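Local atomic coordinates of LacI family transcription regulator (PDB entry 4O5A), a protein that probably controls gene transcription by binding operator DNA and switching its affinity when a small-molecule effector binds, as LacI family regulators do. Residues Ala263-Ala268 / Val291-Pro296; Trp284-Met289 / Ile335-Thr340; Asp123-Gly128 / Pro152-Leu157; Glu100-Ser105 / Leu314-Ile319. All coordinates share one frame; numbering follows the deposited sequence.

The four contacts fall into two pairs, one in each lobe of a periplasmic-binding-protein-like fold. Contacts 1 and 2, centres about 10 Å apart, share helix 288-292 and touch, beside the mixed sheet that holds strands 280-284 and 333-335. Contacts 3 and 4, centres about 15 Å apart, touch at the parallel sheet of the other lobe; the centres of contacts 1 and 4 are about 40 Å apart. Contacts 3 and 1 are nested along the chain inside the loop closed by contact 4, while 1 and 2 interleave. The chain crosses between lobes just before helix 304-320, which makes contact 4. Contacts 1, 2 and 4 also reach the second subunit, so both lobes take part in the dimer.

Contact 1. Residues Ala263-Ala268 / Val291-Pro296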
loop_
_atom_site.group_PDB
_atom_site.type_symbol
_atom_site.label_atom_id
_atom_site.label_comp_id
_atom_site.label_asym_id
_atom_site.label_seq_id
_atom_site.Cartn_x
_atom_site.Cartn_y
_atom_site.Cartn_z
ATOM N N ALA A 263 6.486 14.703 -1.138
ATOM C CA ALA A 263 6.676 15.500 -2.357
ATOM C C ALA A 263 6.882 16.968 -2.004
ATOM O O ALA A 263 7.716 17.659 -2.599
ATOM C CB ALA A 263 5.469 15.329 -3.294
ATOM N N GLY A 264 6.118 17.435 -1.023
ATOM C CA GLY A 264 6.243 18.800 -0.517
ATOM C C GLY A 264 7.558 19.063 0.184
ATOM O O GLY A 264 8.175 20.114 0.003
ATOM N N GLU A 265 8.011 18.105 0.979
ATOM C CA GLU A 265 9.329 18.242 1.611
ATOM C C GLU A 265 10.435 18.336 0.552
ATOM O O GLU A 265 11.366 19.127 0.680
ATOM C CB GLU A 265 9.586 17.057 2.540
ATOM C CG GLU A 265 10.847 17.148 3.368
ATOM C CD GLU A 265 11.070 15.870 4.158
ATOM O OE1 GLU A 265 11.275 14.819 3.513
ATOM O OE2 GLU A 265 11.026 15.905 5.407
ATOM N N SER A 266 10.330 17.528 -0.496
ATOM C CA SER A 266 11.315 17.568 -1.576
ATOM C C SER A 266 11.277 18.910 -2.311
ATOM O O SER A 266 12.325 19.463 -2.658
ATOM C CB SER A 266 11.116 16.395 -2.546
ATOM O OG SER A 266 11.262 15.159 -1.854
ATOM N N VAL A 267 10.077 19.441 -2.532
ATOM C CA VAL A 267 9.936 20.773 -3.130
ATOM C C VAL A 267 10.629 21.831 -2.283
ATOM O O VAL A 267 11.362 22.667 -2.808
ATOM C CB VAL A 267 8.439 21.169 -3.330
ATOM C CG1 VAL A 267 8.291 22.695 -3.490
ATOM C CG2 VAL A 267 7.870 20.461 -4.556
ATOM N N ALA A 268 10.389 21.798 -0.979
ATOM C CA ALA A 268 11.018 22.771 -0.088
ATOM C C ALA A 268 12.545 22.669 -0.178
ATOM O O ALA A 268 13.241 23.679 -0.276
ATOM C CB ALA A 268 10.543 22.576 1.339
ATOM N N VAL A 291 9.077 7.656 7.963
ATOM C CA VAL A 291 10.247 7.309 8.758
ATOM C C VAL A 291 11.508 7.437 7.907
ATOM O O VAL A 291 12.590 7.743 8.409
ATOM C CB VAL A 291 10.101 5.884 9.306
ATOM C CG1 VAL A 291 11.372 5.405 9.983
ATOM C CG2 VAL A 291 8.921 5.844 10.304
ATOM N N ALA A 292 11.352 7.208 6.608
ATOM C CA ALA A 292 12.480 7.132 5.681
ATOM C C ALA A 292 12.840 8.468 5.061
ATOM O O ALA A 292 13.837 8.560 4.348
ATOM C CB ALA A 292 12.187 6.119 4.548
ATOM N N ALA A 293 12.020 9.484 5.307
ATOM C CA ALA A 293 12.161 10.789 4.639
ATOM C C ALA A 293 13.334 11.610 5.182
ATOM O O ALA A 293 13.979 11.225 6.160
ATOM C CB ALA A 293 10.872 11.589 4.779
ATOM N N HIS A 294 13.584 12.758 4.552
ATOM C CA HIS A 294 14.740 13.605 4.893
ATOM C C HIS A 294 14.332 15.057 5.146
ATOM O O HIS A 294 14.296 15.859 4.217
ATOM C CB HIS A 294 15.757 13.556 3.743
ATOM C CG HIS A 294 16.979 14.374 3.989
ATOM N ND1 HIS A 294 17.738 14.255 5.134
ATOM C CD2 HIS A 294 17.597 15.315 3.229
ATOM C CE1 HIS A 294 18.757 15.094 5.077
ATOM N NE2 HIS A 294 18.693 15.747 3.926
ATOM N N PRO A 295 14.025 15.418 6.400
ATOM C CA PRO A 295 14.053 14.613 7.624
ATOM C C PRO A 295 12.773 13.794 7.792
ATOM O O PRO A 295 11.783 14.016 7.077
ATOM C CB PRO A 295 14.135 15.680 8.716
ATOM C CG PRO A 295 13.339 16.825 8.147
ATOM C CD PRO A 295 13.725 16.836 6.693
ATOM N N PRO A 296 12.792 12.843 8.725
ATOM C CA PRO A 296 11.569 12.071 8.984
ATOM C C PRO A 296 10.378 12.976 9.336
ATOM O O PRO A 296 10.512 14.004 10.013
ATOM C CB PRO A 296 11.963 11.186 10.163
ATOM C CG PRO A 296 13.450 11.005 9.995
ATOM C CD PRO A 296 13.935 12.354 9.511
#
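Glu265 reaches from helix 258-271 toward the turn 293-295, and its chain can be followed atom by atom. From CB it runs out extended, with CG anti to the backbone N (chi1 -174°), a torsion that carries the acid straight off the helix. CG passes His294 O, and CD comes closer, 3.2 Å from His294 O. The two oxygens then part. OE1 accepts from His294 N at 3.3 Å; the N-H...O angle of 136° and an approach 37° out of the carboxylate plane mark a bent bond, and Ala293 CB lies against the same oxygen at 3.5 Å. OE2 meets the ring of Pro295, 3.1 Å from its CD, and lies 2.6 Å from Pro295 O. Backbone carbonyls of His294 and Pro295 thus crowd a buried carboxylate, which would be expected to raise its pKa. The peptide before Pro295 is cis; Pro295 O points toward OE2, while His294 O lies alongside the carboxylate rather than aimed at it. Next to Glu265, Ser266 OG bonds to Ala292 O of the second subunit. This is a helix side chain packed against a cis-proline turn between helix 288-292 and strand 298-301, at the dimer interface of a periplasmic-binding-protein-like lobe.

Contact 2. Residues Trp284-Met289 / Ile335-Thr340; sequences WGDSFM and IERAST
Ile335, at the end of strand 333-335, meets Asp286 first: its CD1 methyl lies 3.4 Å from Asp286 OD2, the two side chains crossing at about a right angle. Its other branch, CG2, sits 3.5 Å above the guanidinium plane of Arg337, toward the rim, and covers part of one face, which would limit tilting to that side. Arg337 comes two residues later, its chain extended from CG to NE, and meets the carboxylate end-on from the opposite direction. NH2 donates to Asp286 OD2 at 2.8 Å, nearly straight (169°) and on the syn lone pair; NH1 donates to OD1 at 2.9 Å, from the syn side but clear of the carboxylate plane. The two flat groups are twisted 35° apart, so the pair is bidentate without being coplanar. Second partners steady both ends: Asn290 bonds to Asp286 OD1, and Ile297 O takes Arg337 NH1. With an alanine in place of Asp286, the Arg337 charge would probably lose its mate and the guanidinium, still held by Ile297 O at NH1, turn more easily. Matched charges and two bonds are consistent with a directional salt bridge joining the chain just before helix 288-292 to that leaving strand 333-335.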
loop_
_atom_site.group_PDB
_atom_site.type_symbol
_atom_site.label_atom_id
_atom_site.label_comp_id
_atom_site.label_asym_id
_atom_site.label_seq_id
_atom_site.Cartn_x
_atom_site.Cartn_y
_atom_site.Cartn_z
ATOM N N TRP A 284 -0.956 13.744 7.446
ATOM C CA TRP A 284 -2.173 13.178 8.027
ATOM C C TRP A 284 -2.215 11.751 7.516
ATOM O O TRP A 284 -2.572 11.508 6.361
ATOM C CB TRP A 284 -3.409 13.936 7.528
ATOM C CG TRP A 284 -4.610 13.836 8.426
ATOM C CD1 TRP A 284 -4.955 12.792 9.211
ATOM C CD2 TRP A 284 -5.613 14.848 8.622
ATOM N NE1 TRP A 284 -6.127 13.082 9.896
ATOM C CE2 TRP A 284 -6.536 14.329 9.554
ATOM C CE3 TRP A 284 -5.805 16.129 8.111
ATOM C CZ2 TRP A 284 -7.651 15.069 9.975
ATOM C CZ3 TRP A 284 -6.918 16.857 8.533
ATOM C CH2 TRP A 284 -7.818 16.322 9.456
ATOM N N GLY A 285 -1.841 10.803 8.365
ATOM C CA GLY A 285 -1.682 9.422 7.933
ATOM C C GLY A 285 -0.214 9.063 8.042
ATOM O O GLY A 285 0.647 9.877 7.712
ATOM N N ASP A 286 0.087 7.866 8.526
ATOM C CA ASP A 286 1.489 7.510 8.725
ATOM C C ASP A 286 1.855 6.249 7.958
ATOM O O ASP A 286 1.001 5.427 7.647
ATOM C CB ASP A 286 1.787 7.341 10.220
ATOM C CG ASP A 286 3.279 7.362 10.528
ATOM O OD1 ASP A 286 4.052 7.956 9.740
ATOM O OD2 ASP A 286 3.679 6.793 11.561
ATOM N N SER A 287 3.133 6.111 7.630
ATOM C CA SER A 287 3.616 4.911 6.977
ATOM C C SER A 287 5.122 4.930 7.083
ATOM O O SER A 287 5.682 5.910 7.554
ATOM C CB SER A 287 3.208 4.866 5.502
ATOM O OG SER A 287 3.947 5.802 4.748
ATOM N N PHE A 288 5.753 3.849 6.646
ATOM C CA PHE A 288 7.211 3.735 6.634
ATOM C C PHE A 288 7.863 4.857 5.834
ATOM O O PHE A 288 9.020 5.212 6.075
ATOM C CB PHE A 288 7.626 2.394 6.046
ATOM C CG PHE A 288 7.689 1.276 7.045
ATOM C CD1 PHE A 288 7.902 1.534 8.395
ATOM C CD2 PHE A 288 7.545 -0.039 6.632
ATOM C CE1 PHE A 288 7.968 0.496 9.314
ATOM C CE2 PHE A 288 7.605 -1.086 7.547
ATOM C CZ PHE A 288 7.815 -0.816 8.889
HETATM N N MSE A 289 7.121 5.423 4.886
HETATM C CA MSE A 289 7.628 6.498 4.048
HETATM C C MSE A 289 8.041 7.703 4.896
HETATM O O MSE A 289 9.059 8.347 4.638
HETATM C CB MSE A 289 6.526 6.903 3.076
HETATM C CG MSE A 289 6.912 7.880 2.018
HETATM SE SE MSE A 289 5.285 8.368 1.054
HETATM C CE MSE A 289 4.489 6.613 0.830
ATOM N N ILE A 335 2.638 11.231 16.052
ATOM C CA ILE A 335 4.014 10.795 16.214
ATOM C C ILE A 335 4.946 11.919 15.806
ATOM O O ILE A 335 5.081 12.227 14.626
ATOM C CB ILE A 335 4.302 9.557 15.366
ATOM C CG1 ILE A 335 3.311 8.451 15.734
ATOM C CG2 ILE A 335 5.745 9.104 15.565
ATOM C CD1 ILE A 335 3.439 7.214 14.880
ATOM N N GLU A 336 5.596 12.513 16.799
ATOM C CA GLU A 336 6.471 13.660 16.565
ATOM C C GLU A 336 7.817 13.223 16.019
ATOM O O GLU A 336 8.522 12.405 16.624
ATOM C CB GLU A 336 6.674 14.458 17.851
ATOM C CG GLU A 336 5.422 15.146 18.354
ATOM C CD GLU A 336 5.635 15.828 19.695
ATOM O OE1 GLU A 336 6.652 16.543 19.856
ATOM O OE2 GLU A 336 4.785 15.642 20.591
ATOM N N ARG A 337 8.168 13.770 14.864
ATOM C CA ARG A 337 9.442 13.468 14.226
ATOM C C ARG A 337 10.180 14.771 13.926
ATOM O O ARG A 337 9.804 15.844 14.404
ATOM C CB ARG A 337 9.233 12.604 12.962
ATOM C CG ARG A 337 8.507 11.271 13.244
ATOM C CD ARG A 337 8.718 10.221 12.163
ATOM N NE ARG A 337 8.044 8.950 12.485
ATOM C CZ ARG A 337 6.861 8.566 12.006
ATOM N NH1 ARG A 337 6.182 9.357 11.179
ATOM N NH2 ARG A 337 6.347 7.384 12.367
ATOM N N ALA A 338 11.222 14.680 13.120
ATOM C CA ALA A 338 12.119 15.807 12.924
ATOM C C ALA A 338 11.546 16.943 12.087
ATOM O O ALA A 338 12.085 18.053 12.109
ATOM C CB ALA A 338 13.435 15.323 12.332
ATOM N N SER A 339 10.456 16.693 11.366
ATOM C CA SER A 339 9.939 17.695 10.422
ATOM C C SER A 339 9.076 18.807 11.042
ATOM O O SER A 339 8.602 19.682 10.315
ATOM C CB SER A 339 9.161 17.017 9.280
ATOM O OG SER A 339 7.902 16.552 9.762
ATOM N N THR A 340 8.842 18.777 12.354
ATOM C CA THR A 340 8.172 19.909 13.008
ATOM C C THR A 340 9.090 20.478 14.062
ATOM O O THR A 340 9.750 19.723 14.778
ATOM C CB THR A 340 6.794 19.545 13.632
ATOM O OG1 THR A 340 6.922 18.363 14.423
ATOM C CG2 THR A 340 5.762 19.279 12.537
#

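Contact 3. Residues Asp123-Gly128 / Pro152-Leu157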
loop_
_atom_site.group_PDB
_atom_site.type_symbol
_atom_site.label_atom_id
_atom_site.label_comp_id
_atom_site.label_asym_id
_atom_site.label_seq_id
_atom_site.Cartn_x
_atom_site.Cartn_y
_atom_site.Cartn_z
ATOM N N ASP A 123 -27.071 -7.048 -5.487
ATOM C CA ASP A 123 -27.005 -8.457 -5.849
ATOM C C ASP A 123 -26.743 -9.303 -4.610
ATOM O O ASP A 123 -27.384 -10.333 -4.402
ATOM C CB ASP A 123 -25.920 -8.689 -6.908
ATOM C CG ASP A 123 -25.675 -10.161 -7.181
ATOM O OD1 ASP A 123 -26.521 -10.795 -7.850
ATOM O OD2 ASP A 123 -24.630 -10.682 -6.731
ATOM N N TRP A 124 -25.805 -8.849 -3.784
ATOM C CA TRP A 124 -25.444 -9.553 -2.563
ATOM C C TRP A 124 -26.633 -9.637 -1.622
ATOM O O TRP A 124 -26.874 -10.670 -1.006
ATOM C CB TRP A 124 -24.272 -8.851 -1.883
ATOM C CG TRP A 124 -22.950 -9.240 -2.459
ATOM C CD1 TRP A 124 -22.709 -10.229 -3.371
ATOM C CD2 TRP A 124 -21.680 -8.647 -2.160
ATOM N NE1 TRP A 124 -21.358 -10.289 -3.657
ATOM C CE2 TRP A 124 -20.708 -9.333 -2.924
ATOM C CE3 TRP A 124 -21.268 -7.609 -1.321
ATOM C CZ2 TRP A 124 -19.351 -9.006 -2.868
ATOM C CZ3 TRP A 124 -19.923 -7.286 -1.273
ATOM C CH2 TRP A 124 -18.981 -7.982 -2.043
ATOM N N ILE A 125 -27.384 -8.548 -1.539
ATOM C CA ILE A 125 -28.553 -8.489 -0.677
ATOM C C ILE A 125 -29.645 -9.426 -1.180
ATOM O O ILE A 125 -30.260 -10.153 -0.397
ATOM C CB ILE A 125 -29.099 -7.053 -0.587
ATOM C CG1 ILE A 125 -28.099 -6.156 0.155
ATOM C CG2 ILE A 125 -30.445 -7.030 0.112
ATOM C CD1 ILE A 125 -28.447 -4.671 0.111
ATOM N N ALA A 126 -29.884 -9.406 -2.488
ATOM C CA ALA A 126 -30.959 -10.201 -3.086
ATOM C C ALA A 126 -30.695 -11.700 -2.984
ATOM O O ALA A 126 -31.625 -12.495 -2.887
ATOM C CB ALA A 126 -31.163 -9.802 -4.536
ATOM N N THR A 127 -29.423 -12.080 -3.009
ATOM C CA THR A 127 -29.051 -13.487 -2.989
ATOM C C THR A 127 -28.630 -13.960 -1.593
ATOM O O THR A 127 -28.478 -15.159 -1.365
ATOM C CB THR A 127 -27.923 -13.779 -3.999
ATOM O OG1 THR A 127 -26.740 -13.070 -3.617
ATOM C CG2 THR A 127 -28.337 -13.342 -5.392
ATOM N N GLY A 128 -28.443 -13.022 -0.666
ATOM C CA GLY A 128 -27.963 -13.361 0.664
ATOM C C GLY A 128 -26.582 -13.992 0.620
ATOM O O GLY A 128 -26.267 -14.901 1.396
ATOM N N PRO A 152 -32.969 -3.683 6.013
ATOM C CA PRO A 152 -32.401 -3.873 7.355
ATOM C C PRO A 152 -32.165 -5.338 7.704
ATOM O O PRO A 152 -31.558 -5.609 8.737
ATOM C CB PRO A 152 -33.462 -3.264 8.274
ATOM C CG PRO A 152 -34.743 -3.455 7.534
ATOM C CD PRO A 152 -34.405 -3.357 6.060
ATOM N N GLN A 153 -32.627 -6.262 6.864
ATOM C CA GLN A 153 -32.341 -7.681 7.080
ATOM C C GLN A 153 -30.887 -8.036 6.738
ATOM O O GLN A 153 -30.447 -9.162 6.975
ATOM C CB GLN A 153 -33.303 -8.569 6.282
ATOM C CG GLN A 153 -32.997 -8.658 4.792
ATOM C CD GLN A 153 -33.370 -7.398 4.033
ATOM O OE1 GLN A 153 -33.957 -6.469 4.591
ATOM N NE2 GLN A 153 -33.031 -7.362 2.749
HETATM N N MSE A 154 -30.152 -7.084 6.168
HETATM C CA MSE A 154 -28.733 -7.282 5.874
HETATM C C MSE A 154 -27.876 -6.419 6.793
HETATM O O MSE A 154 -27.878 -5.190 6.670
HETATM C CB MSE A 154 -28.417 -6.959 4.405
HETATM C CG MSE A 154 -26.927 -6.863 4.086
HETATM SE SE MSE A 154 -25.941 -8.556 4.218
HETATM C CE MSE A 154 -26.512 -9.317 2.507
ATOM N N PRO A 155 -27.153 -7.059 7.728
ATOM C CA PRO A 155 -26.260 -6.319 8.622
ATOM C C PRO A 155 -25.235 -5.507 7.851
ATOM O O PRO A 155 -24.682 -5.978 6.855
ATOM C CB PRO A 155 -25.555 -7.429 9.406
ATOM C CG PRO A 155 -26.588 -8.537 9.459
ATOM C CD PRO A 155 -27.252 -8.484 8.098
ATOM N N CYS A 156 -24.985 -4.283 8.300
ATOM C CA CYS A 156 -23.887 -3.510 7.741
ATOM C C CYS A 156 -23.233 -2.641 8.798
ATOM O O CYS A 156 -23.814 -2.377 9.861
ATOM C CB CYS A 156 -24.356 -2.644 6.571
ATOM S SG CYS A 156 -25.497 -1.346 7.062
ATOM N N LEU A 157 -22.024 -2.197 8.485
ATOM C CA LEU A 157 -21.265 -1.308 9.344
ATOM C C LEU A 157 -20.541 -0.305 8.469
ATOM O O LEU A 157 -19.912 -0.675 7.469
ATOM C CB LEU A 157 -20.241 -2.097 10.153
ATOM C CG LEU A 157 -19.306 -1.271 11.032
ATOM C CD1 LEU A 157 -20.023 -0.829 12.291
ATOM C CD2 LEU A 157 -18.059 -2.069 11.366
#
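Ile125 overlaps the selenomethionine Met154, the two side chains crossing obliquely near the end of helix 116-127. Here the backbones approach most closely, with Ile125 CA and Met154 CA 6.7 Å apart. The side-chain overlap is loose, Ile125 CG1 lying 4.2 Å from Met154 CG, but the tip of Met154 goes further. Its CG is anti to the backbone N (chi1 168°), and bends at chi2 and chi3 then turn the methyl onto the helix, where CE rests 3.9 Å from Ile125 CA and 3.8 Å from Trp124 O. The selenomethionine therefore packs on the helix backbone as much as on a side chain. The indole of Trp124 leads elsewhere, toward Leu133 of strand 132-135.

On the other branch of Ile125, CG2 receives the amide end of Gln153 at about a right angle. NE2 bonds to Asn151; its 3.7 Å approach to Ile125 CG2 is a packing contact. Just beyond, the helix ends at Gly128, with positive phi. Leu147 of helix 143-149 packs on Ile125 and Met148 on Met154, and Leu133 of the parallel sheet also touches Met154. Since the closest approaches are mostly of apolar atoms, with one backbone oxygen and an amide nitrogen among them, and no hydrogen bond is made between the segments, the hold of the contact rests on shape and burial, consistent with a hydrophobic seam between helix 116-127 and the chain entering strand 156-160.

Contact 4. Residues Glu100-Ser105 / Leu314-Ile319; sequences EERDYS and LMLKLI
A Schellman motif ending helix 88-99 brings Arg102 and Tyr104 against Leu316 on helix 304-320. Its marks are Tyr104 N bonded to Leu99 O, Asp103 N bonded to Glu100 O at 3.2 Å, and the positive phi of Asp103. Leu316 enters between the two side chains. Its CD2 methyl stands over the centre of the Tyr104 ring, 3.8 Å from the centroid and 7° off the ring normal, which defines a CH-pi contact on the ring face. The same methyl lies over one face of the Arg102 guanidinium, 4.3 Å above its plane and offset to the rim, while CD1 touches Arg102 CG at 3.7 Å. Bends at chi2 (-90°) and chi3 fold the arginine back along the leucine, so NH1 comes to 4.0 Å from Leu316 CB and can pair with Asp320, one residue beyond segment 314-319.

In the fold, the turn closes a beta-alpha-beta crossover: strand 70-76, helix 88-99 and strand 105-111, the two strands being parallel neighbours. Helix 304-320 packs on this unit, with Ile319 and Met315 touching Ile71. Ile319, one turn along from Leu316, meets the far end of the tyrosine: CG2 is 3.7 Å from Tyr104 OH and CD1 4.0 Å from Tyr104 CE2. Replacing Tyr104 with an alanine would probably open a gap beside Leu316 CD2 and remove part of the surface against which Ile319 packs. Tyr104 OH makes a weak hydrogen bond to Asp131, and Glu100 and Asp103 form salt bridges with Arg109 of the second subunit.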
loop_
_atom_site.group_PDB
_atom_site.type_symbol
_atom_site.label_atom_id
_atom_site.label_comp_id
_atom_site.label_asym_id
_atom_site.label_seq_id
_atom_site.Cartn_x
_atom_site.Cartn_y
_atom_site.Cartn_z
ATOM N N GLU A 100 -10.765 -14.547 11.162
ATOM C CA GLU A 100 -10.151 -15.879 11.249
ATOM C C GLU A 100 -10.509 -16.601 12.534
ATOM O O GLU A 100 -10.575 -17.833 12.556
ATOM C CB GLU A 100 -8.630 -15.803 11.129
ATOM C CG GLU A 100 -8.139 -15.538 9.716
ATOM C CD GLU A 100 -8.431 -16.686 8.771
ATOM O OE1 GLU A 100 -8.343 -17.858 9.205
ATOM O OE2 GLU A 100 -8.744 -16.416 7.583
ATOM N N GLU A 101 -10.728 -15.836 13.600
ATOM C CA GLU A 101 -11.130 -16.414 14.886
ATOM C C GLU A 101 -12.450 -17.172 14.790
ATOM O O GLU A 101 -12.711 -18.058 15.606
ATOM C CB GLU A 101 -11.236 -15.318 15.965
ATOM C CG GLU A 101 -9.917 -14.652 16.301
ATOM C CD GLU A 101 -10.040 -13.598 17.391
ATOM O OE1 GLU A 101 -10.635 -13.886 18.450
ATOM O OE2 GLU A 101 -9.528 -12.480 17.194
ATOM N N ARG A 102 -13.282 -16.821 13.808
ATOM C CA ARG A 102 -14.595 -17.448 13.642
ATOM C C ARG A 102 -14.703 -18.145 12.288
ATOM O O ARG A 102 -15.808 -18.467 11.845
ATOM C CB ARG A 102 -15.707 -16.390 13.690
ATOM C CG ARG A 102 -15.682 -15.447 14.881
ATOM C CD ARG A 102 -16.487 -16.002 16.033
ATOM N NE ARG A 102 -17.858 -16.348 15.650
ATOM C CZ ARG A 102 -18.934 -15.596 15.881
ATOM N NH1 ARG A 102 -18.822 -14.434 16.508
ATOM N NH2 ARG A 102 -20.135 -16.016 15.498
ATOM N N ASP A 103 -13.564 -18.339 11.626
ATOM C CA ASP A 103 -13.528 -19.003 10.316
ATOM C C ASP A 103 -14.397 -18.292 9.267
ATOM O O ASP A 103 -15.076 -18.912 8.447
ATOM C CB ASP A 103 -13.862 -20.480 10.454
ATOM C CG ASP A 103 -12.812 -21.223 11.259
ATOM O OD1 ASP A 103 -11.644 -21.271 10.807
ATOM O OD2 ASP A 103 -13.142 -21.728 12.350
ATOM N N TYR A 104 -14.360 -16.971 9.312
ATOM C CA TYR A 104 -15.063 -16.149 8.352
ATOM C C TYR A 104 -14.075 -15.721 7.279
ATOM O O TYR A 104 -12.865 -15.703 7.523
ATOM C CB TYR A 104 -15.636 -14.911 9.055
ATOM C CG TYR A 104 -17.113 -15.031 9.342
ATOM C CD1 TYR A 104 -17.589 -15.955 10.250
ATOM C CD2 TYR A 104 -18.032 -14.223 8.686
ATOM C CE1 TYR A 104 -18.944 -16.076 10.508
ATOM C CE2 TYR A 104 -19.391 -14.333 8.941
ATOM C CZ TYR A 104 -19.835 -15.260 9.848
ATOM O OH TYR A 104 -21.177 -15.393 10.111
ATOM N N SER A 105 -14.595 -15.369 6.104
ATOM C CA SER A 105 -13.778 -14.883 4.987
ATOM C C SER A 105 -14.289 -13.523 4.547
ATOM O O SER A 105 -15.432 -13.162 4.819
ATOM C CB SER A 105 -13.881 -15.820 3.775
ATOM O OG SER A 105 -13.494 -17.141 4.070
ATOM N N LEU A 314 -17.459 -6.039 15.284
ATOM C CA LEU A 314 -18.765 -5.389 15.355
ATOM C C LEU A 314 -19.745 -6.012 14.364
ATOM O O LEU A 314 -20.923 -6.197 14.673
ATOM C CB LEU A 314 -18.632 -3.885 15.090
ATOM C CG LEU A 314 -17.926 -3.108 16.198
ATOM C CD1 LEU A 314 -17.761 -1.645 15.794
ATOM C CD2 LEU A 314 -18.685 -3.221 17.518
HETATM N N MSE A 315 -19.262 -6.341 13.174
HETATM C CA MSE A 315 -20.142 -6.946 12.187
HETATM C C MSE A 315 -20.546 -8.333 12.639
HETATM O O MSE A 315 -21.678 -8.733 12.435
HETATM C CB MSE A 315 -19.501 -6.986 10.797
HETATM C CG MSE A 315 -19.453 -5.613 10.142
HETATM SE SE MSE A 315 -18.713 -5.664 8.352
HETATM C CE MSE A 315 -16.872 -6.072 8.772
ATOM N N LEU A 316 -19.625 -9.061 13.265
ATOM C CA LEU A 316 -19.962 -10.381 13.805
ATOM C C LEU A 316 -21.024 -10.304 14.901
ATOM O O LEU A 316 -21.888 -11.175 15.006
ATOM C CB LEU A 316 -18.704 -11.077 14.323
ATOM C CG LEU A 316 -17.841 -11.603 13.177
ATOM C CD1 LEU A 316 -16.438 -11.985 13.657
ATOM C CD2 LEU A 316 -18.532 -12.788 12.526
ATOM N N LYS A 317 -20.958 -9.260 15.725
ATOM C CA LYS A 317 -22.002 -9.032 16.720
ATOM C C LYS A 317 -23.356 -8.816 16.058
ATOM O O LYS A 317 -24.344 -9.390 16.476
ATOM C CB LYS A 317 -21.672 -7.825 17.604
ATOM C CG LYS A 317 -20.581 -8.056 18.637
ATOM C CD LYS A 317 -20.545 -6.877 19.599
ATOM C CE LYS A 317 -19.204 -6.750 20.315
ATOM N NZ LYS A 317 -19.003 -7.782 21.386
ATOM N N LEU A 318 -23.396 -7.976 15.029
ATOM C CA LEU A 318 -24.638 -7.736 14.291
ATOM C C LEU A 318 -25.182 -9.045 13.723
ATOM O O LEU A 318 -26.374 -9.343 13.831
ATOM C CB LEU A 318 -24.401 -6.729 13.155
ATOM C CG LEU A 318 -24.096 -5.276 13.535
ATOM C CD1 LEU A 318 -23.698 -4.475 12.294
ATOM C CD2 LEU A 318 -25.287 -4.629 14.221
ATOM N N ILE A 319 -24.297 -9.837 13.129
ATOM C CA ILE A 319 -24.683 -11.132 12.573
ATOM C C ILE A 319 -25.229 -12.057 13.658
ATOM O O ILE A 319 -26.210 -12.786 13.440
ATOM C CB ILE A 319 -23.483 -11.803 11.861
ATOM C CG1 ILE A 319 -23.055 -10.978 10.657
ATOM C CG2 ILE A 319 -23.830 -13.229 11.434
ATOM C CD1 ILE A 319 -21.673 -11.321 10.159
#